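Local coordinates for cellobiose 2-epimerase (Caldibacillus thermoamylovorans, PDB 5ZHB), which catalyses the reversible epimerisation at C2 of the reducing-end sugar of cellobiose, interconverting its glucose and mannose forms, at residues S105-H110 and F160-E165; T153-E158 and A179-N184. All blocks are in the same frame, centred on the assembly; numbering follows the deposited sequence. Where two conformers were deposited one is given.

In the fold
The chain forms a barrel of alpha hairpins, and both contacts belong to the short strands and loops that join its helices. Segment 105-110, with strand 106-110, leads into helix 111-128; after helix 131-145 and strand 149-150 come 153-158, 160-165 and, past a long loop, 179-184, which starts helix 183-199. Contact 1 therefore closes a mostly helical loop of 49 residues, contact 2 a non-helical one of 20. The two cross, because their segments alternate along the chain, and strand 155-160 serves both. Through it the strand before helix 111-128 is tied to the start of helix 183-199. The contacts meet where H110 CE1 packs 3.1 Å from E158 OE1.

Contact 1: residues S105-H110 and F160-E165; sequences SDDRKH and FNRKWE
K109 and F160 form an antiparallel, hydrogen-bonded strand pair that joins the strand entering helix 111-128 to the end of strand 155-160, in the small sheet bordering the helical barrel. The bond from K109 N to F160 O is nearly straight (2.9 Å, 168°), while the return bond from F160 N to K109 O, also 2.9 Å, is more bent at 145°. The F160 ring turns its edge toward K109 O, and W164 CE3 lies over one of its faces.

K109 carries most of the side-chain contact. Its CB sits over the face of the six-membered ring of W164, 3.7 Å from the centroid, a CH-pi contact. A bend at chi2 (-66°) turns CD toward W164 CZ2, and the ammonium is gripped by three oxygen partners: K109 NZ donates to R162 O at 2.8 Å on an in-plane lone pair and to K92 O, and forms a salt bridge with D88. A lysine suits this place because greasy methylenes cover the indole while the charge finds D88. K92 O also receives W164 NE1.

D107 and R162 cross at about a right angle, with D107 OD2 resting 3.5 Å from the aliphatic R162 CD; the guanidinium forms its salt bridge with D88 instead. A water receives R162 N at 2.9 Å and donates to D107 OD1 at 2.6 Å. D107 O is buried without a conventional partner, although R162 CA approaches it to 3.3 Å in a CA-H...O contact.

Beyond the strand pair a type I turn from N161 to W164, closed by W164 N to N161 O, with N161 OD1 also accepting E165 N, swings the indole back over K109. Such a short antiparallel pairing in the connections between helices fits the alpha/alpha-barrel fold of the GlcNAc 2-epimerase family.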
loop_
_atom_site.group_PDB
_atom_site.type_symbol
_atom_site.label_atom_id
_atom_site.label_comp_id
_atom_site.label_asym_id
_atom_site.label_seq_id
_atom_site.Cartn_x
_atom_site.Cartn_y
_atom_site.Cartn_z
ATOM N N SER A 105 -16.034 5.512 14.693
ATOM C CA SER A 105 -15.823 4.548 15.760
ATOM C C SER A 105 -14.409 4.647 16.323
ATOM O O SER A 105 -14.192 4.334 17.483
ATOM C CB SER A 105 -16.126 3.140 15.275
ATOM O OG SER A 105 -15.302 2.792 14.163
ATOM N N ASP A 106 -13.410 4.944 15.465
ATOM C CA ASP A 106 -12.069 5.283 15.909
ATOM C C ASP A 106 -11.684 6.567 15.175
ATOM O O ASP A 106 -11.389 6.569 13.979
ATOM C CB ASP A 106 -11.057 4.152 15.767
ATOM C CG ASP A 106 -9.673 4.417 16.364
ATOM O OD1 ASP A 106 -9.299 5.603 16.612
ATOM O OD2 ASP A 106 -8.960 3.446 16.598
ATOM N N ASP A 107 -11.833 7.679 15.892
ATOM C CA ASP A 107 -11.807 8.991 15.283
ATOM C C ASP A 107 -10.407 9.610 15.307
ATOM O O ASP A 107 -10.264 10.804 15.018
ATOM C CB ASP A 107 -12.824 9.902 15.951
ATOM C CG ASP A 107 -12.569 10.215 17.417
ATOM O OD1 ASP A 107 -11.546 9.780 17.967
ATOM O OD2 ASP A 107 -13.424 10.888 18.003
ATOM N N ARG A 108 -9.387 8.813 15.652
ATOM C CA ARG A 108 -8.007 9.262 15.538
ATOM C C ARG A 108 -7.655 9.644 14.092
ATOM O O ARG A 108 -8.219 9.149 13.119
ATOM C CB ARG A 108 -7.062 8.192 16.077
ATOM C CG ARG A 108 -7.118 8.121 17.591
ATOM C CD ARG A 108 -6.170 7.085 18.120
ATOM N NE ARG A 108 -6.429 5.806 17.448
ATOM C CZ ARG A 108 -5.752 4.689 17.677
ATOM N NH1 ARG A 108 -4.769 4.687 18.558
ATOM N NH2 ARG A 108 -6.089 3.589 17.034
ATOM N N LYS A 109 -6.684 10.542 13.971
ATOM C CA LYS A 109 -6.255 11.071 12.691
ATOM C C LYS A 109 -4.782 10.696 12.515
ATOM O O LYS A 109 -3.921 11.181 13.255
ATOM C CB LYS A 109 -6.391 12.593 12.764
ATOM C CG LYS A 109 -7.805 13.108 12.895
ATOM C CD LYS A 109 -8.746 12.884 11.728
ATOM C CE LYS A 109 -10.176 13.214 12.095
ATOM N NZ LYS A 109 -10.423 14.661 12.314
ATOM N N HIS A 110 -4.516 9.794 11.574
ATOM C CA HIS A 110 -3.169 9.286 11.390
ATOM C C HIS A 110 -2.685 9.785 10.021
ATOM O O HIS A 110 -3.443 9.728 9.048
ATOM C CB HIS A 110 -3.193 7.761 11.538
ATOM C CG HIS A 110 -1.831 7.218 11.798
ATOM N ND1 HIS A 110 -0.793 7.393 10.898
ATOM C CD2 HIS A 110 -1.314 6.605 12.870
ATOM C CE1 HIS A 110 0.314 6.853 11.392
ATOM N NE2 HIS A 110 0.025 6.359 12.598
ATOM N N PHE A 160 -2.561 11.446 15.770
ATOM C CA PHE A 160 -3.233 12.553 16.450
ATOM C C PHE A 160 -4.617 12.102 16.914
ATOM O O PHE A 160 -5.184 11.139 16.376
ATOM C CB PHE A 160 -3.369 13.740 15.483
ATOM C CG PHE A 160 -2.051 14.236 14.912
ATOM C CD1 PHE A 160 -1.380 13.505 13.929
ATOM C CD2 PHE A 160 -1.464 15.411 15.368
ATOM C CE1 PHE A 160 -0.170 13.953 13.422
ATOM C CE2 PHE A 160 -0.261 15.859 14.843
ATOM C CZ PHE A 160 0.388 15.112 13.870
ATOM N N ASN A 161 -5.208 12.857 17.871
ATOM C CA ASN A 161 -6.610 12.677 18.194
ATOM C C ASN A 161 -7.437 13.332 17.106
ATOM O O ASN A 161 -6.900 13.977 16.188
ATOM C CB ASN A 161 -6.958 13.152 19.606
ATOM C CG ASN A 161 -6.758 14.637 19.813
ATOM O OD1 ASN A 161 -6.671 15.418 18.851
ATOM N ND2 ASN A 161 -6.753 15.039 21.075
ATOM N N ARG A 162 -8.761 13.220 17.264
ATOM C CA ARG A 162 -9.688 13.762 16.297
ATOM C C ARG A 162 -9.380 15.224 15.977
ATOM O O ARG A 162 -9.532 15.648 14.831
ATOM C CB ARG A 162 -11.121 13.595 16.799
ATOM C CG ARG A 162 -12.166 13.922 15.738
ATOM C CD ARG A 162 -13.625 13.976 16.270
ATOM N NE ARG A 162 -14.439 14.564 15.216
ATOM C CZ ARG A 162 -15.690 14.983 15.324
ATOM N NH1 ARG A 162 -16.288 15.029 16.491
ATOM N NH2 ARG A 162 -16.344 15.368 14.256
ATOM N N LYS A 163 -9.031 16.022 16.997
ATOM C CA LYS A 163 -8.851 17.456 16.812
ATOM C C LYS A 163 -7.387 17.786 16.495
ATOM O O LYS A 163 -6.893 18.895 16.754
ATOM C CB LYS A 163 -9.313 18.150 18.099
ATOM C CG LYS A 163 -10.748 17.893 18.513
ATOM C CD LYS A 163 -11.089 18.449 19.902
ATOM C CE LYS A 163 -12.568 18.299 20.193
ATOM N NZ LYS A 163 -12.944 18.719 21.542
ATOM N N TRP A 164 -6.657 16.813 15.934
ATOM C CA TRP A 164 -5.338 17.081 15.374
ATOM C C TRP A 164 -4.337 17.500 16.423
ATOM O O TRP A 164 -3.451 18.297 16.108
ATOM C CB TRP A 164 -5.427 18.148 14.275
ATOM C CG TRP A 164 -6.040 17.550 13.050
ATOM C CD1 TRP A 164 -7.284 17.758 12.559
ATOM C CD2 TRP A 164 -5.414 16.567 12.199
ATOM N NE1 TRP A 164 -7.472 16.989 11.448
ATOM C CE2 TRP A 164 -6.351 16.249 11.206
ATOM C CE3 TRP A 164 -4.158 15.958 12.172
ATOM C CZ2 TRP A 164 -6.072 15.346 10.188
ATOM C CZ3 TRP A 164 -3.865 15.086 11.142
ATOM C CH2 TRP A 164 -4.812 14.804 10.158
ATOM N N GLU A 165 -4.450 16.903 17.617
ATOM C CA GLU A 165 -3.526 17.103 18.716
ATOM C C GLU A 165 -2.677 15.845 18.865
ATOM O O GLU A 165 -3.188 14.744 19.105
ATOM C CB GLU A 165 -4.291 17.433 20.007
ATOM C CG GLU A 165 -5.324 18.531 19.797
ATOM C CD GLU A 165 -6.394 18.708 20.877
ATOM O OE1 GLU A 165 -6.469 17.921 21.859
ATOM O OE2 GLU A 165 -7.232 19.618 20.654
HETATM O O HOH W 1 -9.511 11.064 19.046
#

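Contact 2: residues T153-E158 and A179-N184; sequences TNAYKE and ADITMN
E158 and T182 meet at the start of helix 183-199, where T182 is the N-cap residue; in this alpha/alpha-barrel protein the contact joins strand 155-160 to that helix start.

The polar part centres on one carboxylate oxygen. T182 OG1 donates to E158 OE2 at 2.8 Å, on the syn side but 35° out of the carboxylate plane, and T185 OG1 is hydrogen-bonded to both oxygens. With chi1 at 77°, T182 OG1 lies between its backbone N and carbonyl carbon, and the hydroxyl caps a backbone N in the first turn of the helix while also donating to E158; that double use is why a threonine suits the N-cap. An alanine in place of E158 would probably cost the hydroxyls of T182 and T185 their shared carboxylate partner and leave the two bridging waters with one partner fewer each.

Water extends the link. One molecule donates to Y156 O and to E158 OE2 and accepts T182 N; another donates to E158 OE1 and, at 3.3 Å, to T182 OG1.

Apolar contact lies at the other end, where small A155 admits the isoleucine tip. H186 of the helix packs against both residues. I181 CD1 comes within 3.2 Å of A155 CB, tighter than usual for two carbons.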
loop_
_atom_site.group_PDB
_atom_site.type_symbol
_atom_site.label_atom_id
_atom_site.label_comp_id
_atom_site.label_asym_id
_atom_site.label_seq_id
_atom_site.Cartn_x
_atom_site.Cartn_y
_atom_site.Cartn_z
ATOM N N THR A 153 12.842 17.733 12.823
ATOM C CA THR A 153 13.514 16.452 12.606
ATOM C C THR A 153 13.609 16.115 11.112
ATOM O O THR A 153 14.311 15.169 10.768
ATOM C CB THR A 153 12.770 15.347 13.365
ATOM O OG1 THR A 153 11.445 15.329 12.834
ATOM C CG2 THR A 153 12.718 15.587 14.860
ATOM N N ASN A 154 12.910 16.878 10.263
ATOM C CA ASN A 154 12.628 16.563 8.872
ATOM C C ASN A 154 11.933 15.194 8.756
ATOM O O ASN A 154 12.459 14.247 8.159
ATOM C CB ASN A 154 13.867 16.633 7.984
ATOM C CG ASN A 154 13.508 16.713 6.517
ATOM O OD1 ASN A 154 12.393 17.096 6.137
ATOM N ND2 ASN A 154 14.476 16.431 5.657
ATOM N N ALA A 155 10.744 15.072 9.356
ATOM C CA ALA A 155 10.062 13.780 9.335
ATOM C C ALA A 155 8.559 13.986 9.433
ATOM O O ALA A 155 8.084 14.908 10.093
ATOM C CB ALA A 155 10.606 12.909 10.435
ATOM N N TYR A 156 7.805 13.162 8.692
ATOM C CA TYR A 156 6.365 13.141 8.860
ATOM C C TYR A 156 6.041 12.485 10.196
ATOM O O TYR A 156 6.768 11.640 10.717
ATOM C CB TYR A 156 5.742 12.549 7.590
ATOM C CG TYR A 156 5.897 13.487 6.410
ATOM C CD1 TYR A 156 4.969 14.493 6.170
ATOM C CD2 TYR A 156 7.021 13.416 5.569
ATOM C CE1 TYR A 156 5.139 15.374 5.118
ATOM C CE2 TYR A 156 7.195 14.306 4.526
ATOM C CZ TYR A 156 6.227 15.258 4.266
ATOM O OH TYR A 156 6.390 16.191 3.280
ATOM N N LYS A 157 4.916 12.923 10.755
ATOM C CA LYS A 157 4.450 12.504 12.050
ATOM C C LYS A 157 3.483 11.325 11.885
ATOM O O LYS A 157 3.302 10.810 10.780
ATOM C CB LYS A 157 3.843 13.754 12.705
ATOM C CG LYS A 157 4.833 14.837 13.131
ATOM C CD LYS A 157 4.132 15.937 13.925
ATOM C CE LYS A 157 5.057 17.020 14.392
ATOM N NZ LYS A 157 4.364 17.919 15.328
ATOM N N GLU A 158 2.946 10.859 13.021
ATOM C CA GLU A 158 2.221 9.604 13.110
ATOM C C GLU A 158 0.765 9.892 13.503
ATOM O O GLU A 158 -0.076 10.103 12.630
ATOM C CB GLU A 158 2.932 8.649 14.067
ATOM C CG GLU A 158 4.279 8.126 13.555
ATOM C CD GLU A 158 4.117 7.178 12.374
ATOM O OE1 GLU A 158 3.181 6.357 12.444
ATOM O OE2 GLU A 158 4.904 7.241 11.424
ATOM N N ALA A 179 8.477 3.994 18.536
ATOM C CA ALA A 179 9.077 4.714 17.423
ATOM C C ALA A 179 8.469 6.107 17.342
ATOM O O ALA A 179 7.261 6.238 17.509
ATOM C CB ALA A 179 8.831 3.970 16.138
ATOM N N ASP A 180 9.307 7.106 17.039
ATOM C CA ASP A 180 8.874 8.464 16.726
ATOM C C ASP A 180 8.656 8.651 15.227
ATOM O O ASP A 180 7.929 9.551 14.783
ATOM C CB ASP A 180 9.928 9.451 17.213
ATOM C CG ASP A 180 10.269 9.300 18.694
ATOM O OD1 ASP A 180 9.356 9.508 19.524
ATOM O OD2 ASP A 180 11.419 8.909 19.005
ATOM N N ILE A 181 9.428 7.895 14.435
ATOM C CA ILE A 181 9.441 8.056 12.991
ATOM C C ILE A 181 9.342 6.643 12.422
ATOM O O ILE A 181 9.931 5.723 12.980
ATOM C CB ILE A 181 10.701 8.791 12.486
ATOM C CG1 ILE A 181 10.731 10.280 12.878
ATOM C CG2 ILE A 181 10.836 8.622 10.968
ATOM C CD1 ILE A 181 12.055 10.983 12.599
ATOM N N THR A 182 8.529 6.468 11.369
ATOM C CA THR A 182 8.423 5.173 10.700
ATOM C C THR A 182 8.678 5.309 9.199
ATOM O O THR A 182 8.250 6.242 8.518
ATOM C CB THR A 182 7.100 4.443 10.982
ATOM O OG1 THR A 182 6.027 5.003 10.215
ATOM C CG2 THR A 182 6.792 4.385 12.467
ATOM N N MET A 183 9.359 4.274 8.688
ATOM C CA MET A 183 9.551 4.036 7.272
ATOM C C MET A 183 8.189 3.890 6.612
ATOM O O MET A 183 7.941 4.476 5.548
ATOM C CB MET A 183 10.437 2.786 7.096
ATOM C CG MET A 183 10.612 2.285 5.677
ATOM S SD MET A 183 9.254 1.226 5.115
ATOM C CE MET A 183 9.543 -0.226 6.112
ATOM N N ASN A 184 7.298 3.154 7.272
ATOM C CA ASN A 184 6.013 2.841 6.641
ATOM C C ASN A 184 5.257 4.115 6.275
ATOM O O ASN A 184 4.735 4.230 5.165
ATOM C CB ASN A 184 5.179 1.905 7.502
ATOM C CG ASN A 184 3.964 1.402 6.756
ATOM O OD1 ASN A 184 4.102 0.667 5.776
ATOM N ND2 ASN A 184 2.788 1.856 7.172
HETATM O O HOH W 2 6.833 8.856 10.814
HETATM O O HOH W 3 3.281 3.604 11.351
#